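Local coordinates for IL-4-inducing protein (Schistosoma mansoni, PDB 4EL6) that binds IgE through a crystallin fold and triggers antigen-independent basophil activation with release of interleukin-4, at residues Cys5-Leu11 / Ile22-Lys26; Thr36-Val40 / Asp77-Lys81. The contacts are given in a common frame with arbitrary orientation. Residue numbers count along the deposited sequence, not the author numbering.

Both contacts build the same antiparallel sheet of a βγ-crystallin domain, with strand order 21-24, 9-12, 39-41, 75-76. Contact 1 pairs the first two of these as a hairpin; contact 2 lies past the other side of strand 9-12, where the start of strand 39-41 meets the turn that follows strand 75-76. Their centres are about 15 Å apart, yet they touch through neighbouring strands: L9 CD1 lies 3.5 Å from V40 CG1, and L11 CD2 reaches P37 CG at 4.0 Å and V40 CG2 at 4.1 Å. Both segments of contact 1 precede those of contact 2 along the chain. The crystallin fold they help build is the part of the protein that mediates IgE binding.

Contact 1 (Cys5-Leu11 / Ile22-Lys26); sequences CKYCLQL and IEVYK
The Y25 ring (chi1 m) overlaps C5, Y7 and C8 of the turn before strand 9-12: C5 SG sits at its edge, 3.5 Å from Y25 CE1, a sulfur-aromatic contact, while Y25 CD1 lies 4.1 Å from C8 CB and 3.8 Å from Y7 OH. C5 and C8 can form a disulfide, but in the conformer given their SG atoms stand 4.0 Å apart, unbonded. Strands 9-11 and 22-24 run antiparallel, axes 4.9 Å apart at closest approach and 154° between directions. L9 with V24 and L11 with I22 are hydrogen-bonded pairs (L9 N to V24 O 3.0 Å, V24 N to L9 O 2.8 Å, L11 N to I22 O and I22 N to L11 O both 2.9 Å); Q10 with E23 is the non-hydrogen-bonded pair between. L11 CD1 meets V24 CG2 at 3.5 Å on the apolar face. On the other face, extended E23 bridges through a water, 2.8 Å from E23 OE2 and 3.3 Å from C5 N. This is the first β-hairpin of the crystallin fold: 21-24 forms one edge of its sheet, 9-12 is flanked by 39-41, and L9 packs onto V40, W55 and L57 of strands 39-41 and 52-58 and I90 of strand 89-95.

Contact 2 (Thr36-Val40 / Asp77-Lys81); sequences TPGSV and DDFTK
D77 leaves strand 75-76 with its CA-to-CB bond pointing away from 36-40, so it is the backbone that makes contact: D77 O lies 3.4 Å from S39 CB. At D78 (phi/psi -134/89) the CA approaches G38 O at 3.5 Å in a CA-H...O contact. With chi1 t, D78 OD1 reaches forward two residues and accepts from T80 OG1 at 2.7 Å and, weakly, from T80 N at 3.0 Å. F79 then gives the one backbone hydrogen bond across the contact, F79 N to G38 O at 2.8 Å, its CA 4.8 Å from S39 CA. Opposite it, G38 (-76/-36) and S39 (-152/159) form a classic β bulge, both facing Y12. S39 OG (chi1 p) bonds to E14 O and E17 N, as the signature serine of a βγ-crystallin Greek key does in holding the folded hairpin; strand 75-76, which comes from the second Greek key, completes the first sheet by pairing with strand 39-41. The CA-to-CB bond of F79 points toward 36-40, and with chi1 t the ring packs against the adjoining side chains of P37 and V40: P37 CG is 3.8 Å from F79 CD2, and V40 CG2 lies 4.3 Å from the ring centroid in an off-centre CH-pi contact. I87 packs on F79 and P37 too. T80 continues the short 3-10 turn, placing its CG2 4.1 Å from P37 O, and K81 N closes the turn onto D78 O at 3.1 Å.

Contact 1 (Cys5-Leu11 / Ile22-Lys26)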
ATOM      1  N   CYS A   5       4.955 -13.772  -0.061  1.00 32.60           N
ATOM      2  CA  CYS A   5       3.709 -13.681   0.759  0.54 28.45           C
ATOM      3  C   CYS A   5       2.540 -13.576  -0.260  1.00 27.11           C
ATOM      4  O   CYS A   5       2.665 -13.180  -1.444  1.00 30.83           O
ATOM      5  CB  CYS A   5       3.802 -12.561   1.872  0.54 23.92           C
ATOM      6  SG  CYS A   5       2.414 -12.176   3.048  0.54 20.75           S
ATOM      7  N   LYS A   6       1.425 -14.114   0.196  1.00 26.15           N
ATOM      8  CA  LYS A   6       0.299 -14.240  -0.662  1.00 28.53           C
ATOM      9  C   LYS A   6      -0.544 -12.997  -0.569  1.00 25.98           C
ATOM     10  O   LYS A   6      -1.257 -12.676  -1.497  1.00 30.57           O
ATOM     11  CB  LYS A   6      -0.513 -15.446  -0.234  1.00 35.59           C
ATOM     12  CG  LYS A   6       0.268 -16.752  -0.302  1.00 42.45           C
ATOM     13  CD  LYS A   6      -0.207 -17.664  -1.435  1.00 49.78           C
ATOM     14  CE  LYS A   6       0.717 -18.879  -1.651  1.00 53.44           C
ATOM     15  NZ  LYS A   6       1.964 -18.591  -2.434  1.00 52.76           N
ATOM     16  N   TYR A   7      -0.488 -12.307   0.562  1.00 22.47           N
ATOM     17  CA  TYR A   7      -1.434 -11.201   0.752  1.00 24.28           C
ATOM     18  C   TYR A   7      -0.788  -9.821   0.991  1.00 23.19           C
ATOM     19  O   TYR A   7      -1.479  -8.771   0.703  1.00 26.60           O
ATOM     20  CB  TYR A   7      -2.402 -11.541   1.871  1.00 25.99           C
ATOM     21  CG  TYR A   7      -1.683 -11.873   3.092  1.00 28.08           C
ATOM     22  CD1 TYR A   7      -1.204 -10.851   3.927  1.00 33.38           C
ATOM     23  CD2 TYR A   7      -1.363 -13.193   3.395  1.00 32.93           C
ATOM     24  CE1 TYR A   7      -0.485 -11.142   5.073  1.00 33.09           C
ATOM     25  CE2 TYR A   7      -0.611 -13.506   4.528  1.00 35.28           C
ATOM     26  CZ  TYR A   7      -0.174 -12.470   5.371  1.00 38.63           C
ATOM     27  OH  TYR A   7       0.541 -12.741   6.529  1.00 41.54           O
ATOM     28  N   CYS A   8       0.521  -9.892   1.314  1.00 17.34           N
ATOM     29  CA  CYS A   8       1.318  -8.769   1.813  0.51 15.75           C
ATOM     30  C   CYS A   8       1.397  -7.663   0.806  1.00 15.26           C
ATOM     31  O   CYS A   8       1.069  -7.842  -0.361  1.00 17.91           O
ATOM     32  CB  CYS A   8       2.744  -9.186   2.195  0.51 15.77           C
ATOM     33  SG  CYS A   8       4.015  -9.196   0.922  0.51 17.24           S
ATOM     34  N   LEU A   9       1.836  -6.524   1.287  1.00 13.62           N
ATOM     35  CA  LEU A   9       2.090  -5.385   0.475  1.00 11.66           C
ATOM     36  C   LEU A   9       3.600  -5.431   0.254  1.00 11.37           C
ATOM     37  O   LEU A   9       4.408  -5.624   1.252  1.00  9.49           O
ATOM     38  CB  LEU A   9       1.697  -4.110   1.269  1.00 11.00           C
ATOM     39  CG  LEU A   9       1.976  -2.785   0.566  1.00 10.98           C
ATOM     40  CD1 LEU A   9       1.067  -2.567  -0.624  1.00 11.41           C
ATOM     41  CD2 LEU A   9       1.833  -1.636   1.558  1.00 10.85           C
ATOM     42  N   GLN A  10       4.018  -5.253  -1.013  1.00 10.83           N
ATOM     43  CA  GLN A  10       5.425  -5.235  -1.376  1.00 10.72           C
ATOM     44  C   GLN A  10       5.926  -3.858  -1.736  1.00 10.22           C
ATOM     45  O   GLN A  10       5.297  -3.211  -2.561  1.00  9.11           O
ATOM     46  CB  GLN A  10       5.687  -6.197  -2.554  1.00 12.77           C
ATOM     47  CG  GLN A  10       5.300  -7.671  -2.297  1.00 14.35           C
ATOM     48  CD  GLN A  10       5.127  -8.428  -3.601  1.00 19.78           C
ATOM     49  OE1 GLN A  10       4.681  -7.867  -4.592  1.00 23.73           O
ATOM     50  NE2 GLN A  10       5.446  -9.717  -3.596  1.00 21.45           N
ATOM     51  N   LEU A  11       6.999  -3.379  -1.072  1.00  9.58           N
ATOM     52  CA  LEU A  11       7.515  -2.074  -1.264  1.00 10.77           C
ATOM     53  C   LEU A  11       8.961  -2.215  -1.746  1.00 11.85           C
ATOM     54  O   LEU A  11       9.821  -2.794  -1.037  1.00 12.25           O
ATOM     55  CB  LEU A  11       7.495  -1.257   0.019  1.00 12.19           C
ATOM     56  CG  LEU A  11       6.066  -1.122   0.481  1.00 14.11           C
ATOM     57  CD1 LEU A  11       5.913  -2.089   1.631  1.00 17.08           C
ATOM     58  CD2 LEU A  11       5.663   0.277   0.778  1.00 15.98           C
ATOM     59  N   ILE A  22      10.628  -4.689   0.943  1.00 14.90           N
ATOM     60  CA  ILE A  22      10.097  -4.933   2.249  1.00 13.99           C
ATOM     61  C   ILE A  22       8.699  -5.468   2.049  1.00 13.15           C
ATOM     62  O   ILE A  22       8.000  -4.997   1.176  1.00 12.74           O
ATOM     63  CB  ILE A  22      10.025  -3.634   3.128  1.00 15.32           C
ATOM     64  CG1 ILE A  22      11.417  -3.114   3.431  1.00 17.73           C
ATOM     65  CG2 ILE A  22       9.323  -3.935   4.448  1.00 16.08           C
ATOM     66  CD1 ILE A  22      11.439  -1.701   3.926  1.00 19.38           C
ATOM     67  N   GLU A  23       8.299  -6.438   2.880  1.00 12.76           N
ATOM     68  CA  GLU A  23       6.943  -6.967   2.905  1.00 13.85           C
ATOM     69  C   GLU A  23       6.219  -6.457   4.162  1.00 12.83           C
ATOM     70  O   GLU A  23       6.775  -6.429   5.291  1.00 12.59           O
ATOM     71  CB  GLU A  23       6.913  -8.505   2.867  1.00 15.88           C
ATOM     72  CG  GLU A  23       7.443  -9.099   1.573  1.00 20.20           C
ATOM     73  CD  GLU A  23       7.389 -10.632   1.556  1.00 23.71           C
ATOM     74  OE1 GLU A  23       7.228 -11.226   0.473  1.00 30.01           O
ATOM     75  OE2 GLU A  23       7.501 -11.227   2.632  1.00 27.07           O
ATOM     76  N   VAL A  24       4.998  -6.009   3.970  1.00 11.66           N
ATOM     77  CA  VAL A  24       4.209  -5.523   5.099  1.00 11.53           C
ATOM     78  C   VAL A  24       2.995  -6.463   5.228  1.00 10.55           C
ATOM     79  O   VAL A  24       2.296  -6.744   4.228  1.00 11.67           O
ATOM     80  CB  VAL A  24       3.745  -4.063   4.859  1.00 11.41           C
ATOM     81  CG1 VAL A  24       2.777  -3.598   5.902  1.00 11.62           C
ATOM     82  CG2 VAL A  24       4.918  -3.081   4.784  1.00 12.43           C
ATOM     83  N   TYR A  25       2.703  -6.941   6.463  1.00 11.08           N
ATOM     84  CA  TYR A  25       1.729  -8.008   6.695  1.00 11.79           C
ATOM     85  C   TYR A  25       0.449  -7.577   7.362  1.00 11.62           C
ATOM     86  O   TYR A  25      -0.564  -8.309   7.346  1.00 10.67           O
ATOM     87  CB  TYR A  25       2.356  -9.117   7.564  1.00 13.90           C
ATOM     88  CG  TYR A  25       3.644  -9.671   6.946  1.00 17.84           C
ATOM     89  CD1 TYR A  25       3.591 -10.584   5.912  1.00 22.97           C
ATOM     90  CD2 TYR A  25       4.857  -9.242   7.359  1.00 18.56           C
ATOM     91  CE1 TYR A  25       4.754 -11.081   5.335  1.00 23.37           C
ATOM     92  CE2 TYR A  25       6.028  -9.714   6.787  1.00 21.90           C
ATOM     93  CZ  TYR A  25       5.966 -10.623   5.784  1.00 21.99           C
ATOM     94  OH  TYR A  25       7.152 -11.107   5.248  1.00 29.20           O
ATOM     95  N   LYS A  26       0.448  -6.375   7.928  1.00 11.25           N
ATOM     96  CA  LYS A  26      -0.698  -5.867   8.606  1.00 12.20           C
ATOM     97  C   LYS A  26      -0.604  -4.352   8.682  1.00 10.11           C
ATOM     98  O   LYS A  26       0.413  -3.728   8.295  1.00  8.68           O
ATOM     99  CB  LYS A  26      -0.800  -6.452   9.988  1.00 16.15           C
ATOM    100  CG  LYS A  26       0.287  -6.172  10.944  1.00 19.58           C
ATOM    101  CD  LYS A  26       0.124  -7.208  12.080  1.00 27.12           C
ATOM    102  CE  LYS A  26       1.373  -7.330  12.950  1.00 34.20           C
ATOM    103  NZ  LYS A  26       1.122  -8.179  14.175  1.00 40.06           N
TER
HETATM  104  O   HOH W   1       7.482 -13.949   2.049  1.00 38.35           O

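Contact 2 (Thr36-Val40 / Asp77-Lys81)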
ATOM      1  N   THR A  36       9.768   5.773   1.497  1.00  9.38           N
ATOM      2  CA  THR A  36       9.755   6.333   0.133  1.00  9.36           C
ATOM      3  C   THR A  36      10.152   5.295  -0.890  1.00  9.22           C
ATOM      4  O   THR A  36      11.253   5.351  -1.477  1.00 11.43           O
ATOM      5  CB  THR A  36      10.693   7.537   0.070  1.00  9.19           C
ATOM      6  OG1 THR A  36      12.000   7.117   0.539  1.00  9.73           O
ATOM      7  CG2 THR A  36      10.131   8.678   0.912  1.00  9.86           C
ATOM      8  N   PRO A  37       9.303   4.295  -1.140  1.00  9.14           N
ATOM      9  CA  PRO A  37       9.629   3.263  -2.113  1.00  8.19           C
ATOM     10  C   PRO A  37       9.554   3.809  -3.560  1.00  8.69           C
ATOM     11  O   PRO A  37       8.858   4.812  -3.883  1.00  9.46           O
ATOM     12  CB  PRO A  37       8.545   2.255  -1.901  1.00  8.25           C
ATOM     13  CG  PRO A  37       7.321   3.096  -1.523  1.00  8.37           C
ATOM     14  CD  PRO A  37       7.936   4.116  -0.610  1.00  8.87           C
ATOM     15  N   GLY A  38      10.283   3.141  -4.426  1.00  8.02           N
ATOM     16  CA  GLY A  38      10.219   3.383  -5.866  1.00  7.68           C
ATOM     17  C   GLY A  38       8.995   2.799  -6.494  1.00  7.26           C
ATOM     18  O   GLY A  38       8.556   3.291  -7.516  1.00  6.93           O
ATOM     19  N   SER A  39       8.543   1.647  -6.019  1.00  7.85           N
ATOM     20  CA  SER A  39       7.380   0.976  -6.522  1.00  8.02           C
ATOM     21  C   SER A  39       6.720   0.119  -5.437  1.00  8.17           C
ATOM     22  O   SER A  39       7.345  -0.235  -4.500  1.00  8.66           O
ATOM     23  CB  SER A  39       7.695   0.141  -7.799  1.00  8.09           C
ATOM     24  OG  SER A  39       8.803  -0.677  -7.608  1.00  7.73           O
ATOM     25  N   VAL A  40       5.444  -0.205  -5.620  1.00  8.17           N
ATOM     26  CA  VAL A  40       4.651  -0.908  -4.633  1.00  8.66           C
ATOM     27  C   VAL A  40       3.716  -1.833  -5.381  1.00  8.83           C
ATOM     28  O   VAL A  40       3.123  -1.442  -6.374  1.00  8.87           O
ATOM     29  CB  VAL A  40       3.812   0.085  -3.827  1.00  9.23           C
ATOM     30  CG1 VAL A  40       2.920  -0.608  -2.868  1.00  9.93           C
ATOM     31  CG2 VAL A  40       4.711   1.125  -3.162  1.00  8.37           C
ATOM     32  N   ASP A  77       4.182   1.248 -10.629  1.00  9.15           N
ATOM     33  CA  ASP A  77       5.533   1.052 -11.084  1.00  9.05           C
ATOM     34  C   ASP A  77       6.490   2.196 -10.750  1.00  9.14           C
ATOM     35  O   ASP A  77       7.704   2.000 -10.698  1.00  9.20           O
ATOM     36  CB  ASP A  77       5.500   0.884 -12.621  1.00  9.82           C
ATOM     37  CG  ASP A  77       4.916  -0.437 -13.074  1.00 10.52           C
ATOM     38  OD1 ASP A  77       4.979  -1.464 -12.332  1.00 10.05           O
ATOM     39  OD2 ASP A  77       4.458  -0.433 -14.253  1.00 10.93           O
ATOM     40  N   ASP A  78       5.954   3.391 -10.642  1.00  9.05           N
ATOM     41  CA  ASP A  78       6.801   4.540 -10.213  1.00  9.68           C
ATOM     42  C   ASP A  78       6.069   5.348  -9.151  1.00 10.34           C
ATOM     43  O   ASP A  78       5.273   6.276  -9.407  1.00 10.44           O
ATOM     44  CB  ASP A  78       7.264   5.450 -11.357  1.00 10.82           C
ATOM     45  CG  ASP A  78       8.200   6.515 -10.878  1.00 12.12           C
ATOM     46  OD1 ASP A  78       8.376   6.685  -9.625  1.00 13.71           O
ATOM     47  OD2 ASP A  78       8.894   7.089 -11.755  1.00 15.48           O
ATOM     48  N   PHE A  79       6.314   4.917  -7.917  1.00 10.03           N
ATOM     49  CA  PHE A  79       5.577   5.464  -6.791  1.00  9.00           C
ATOM     50  C   PHE A  79       5.999   6.925  -6.514  1.00  9.57           C
ATOM     51  O   PHE A  79       5.249   7.683  -5.978  1.00 10.72           O
ATOM     52  CB  PHE A  79       5.837   4.646  -5.564  1.00  8.71           C
ATOM     53  CG  PHE A  79       4.917   4.996  -4.410  1.00  7.64           C
ATOM     54  CD1 PHE A  79       3.640   4.519  -4.414  1.00  8.09           C
ATOM     55  CD2 PHE A  79       5.327   5.821  -3.359  1.00  8.06           C
ATOM     56  CE1 PHE A  79       2.754   4.842  -3.388  1.00  7.86           C
ATOM     57  CE2 PHE A  79       4.452   6.115  -2.316  1.00  7.49           C
ATOM     58  CZ  PHE A  79       3.169   5.677  -2.360  1.00  7.27           C
ATOM     59  N   THR A  80       7.183   7.284  -6.973  1.00 10.94           N
ATOM     60  CA  THR A  80       7.697   8.635  -6.817  1.00 11.86           C
ATOM     61  C   THR A  80       6.845   9.616  -7.572  1.00 12.09           C
ATOM     62  O   THR A  80       6.889  10.799  -7.257  1.00 15.54           O
ATOM     63  CB  THR A  80       9.223   8.781  -7.154  1.00 12.34           C
ATOM     64  OG1 THR A  80       9.403   8.933  -8.566  1.00 13.84           O
ATOM     65  CG2 THR A  80      10.041   7.574  -6.656  1.00 12.31           C
ATOM     66  N   LYS A  81       6.114   9.148  -8.583  1.00 13.25           N
ATOM     67  CA  LYS A  81       5.237   9.940  -9.412  1.00 13.71           C
ATOM     68  C   LYS A  81       3.761   9.821  -9.122  1.00 13.01           C
ATOM     69  O   LYS A  81       2.901  10.393  -9.825  1.00 12.66           O
ATOM     70  CB  LYS A  81       5.516   9.632 -10.882  1.00 16.71           C
ATOM     71  CG  LYS A  81       6.898  10.092 -11.315  1.00 21.06           C
ATOM     72  CD  LYS A  81       7.068   9.778 -12.801  1.00 23.50           C
ATOM     73  CE  LYS A  81       8.365  10.360 -13.335  1.00 30.94           C
ATOM     74  NZ  LYS A  81       8.653   9.747 -14.677  1.00 34.57           N
TER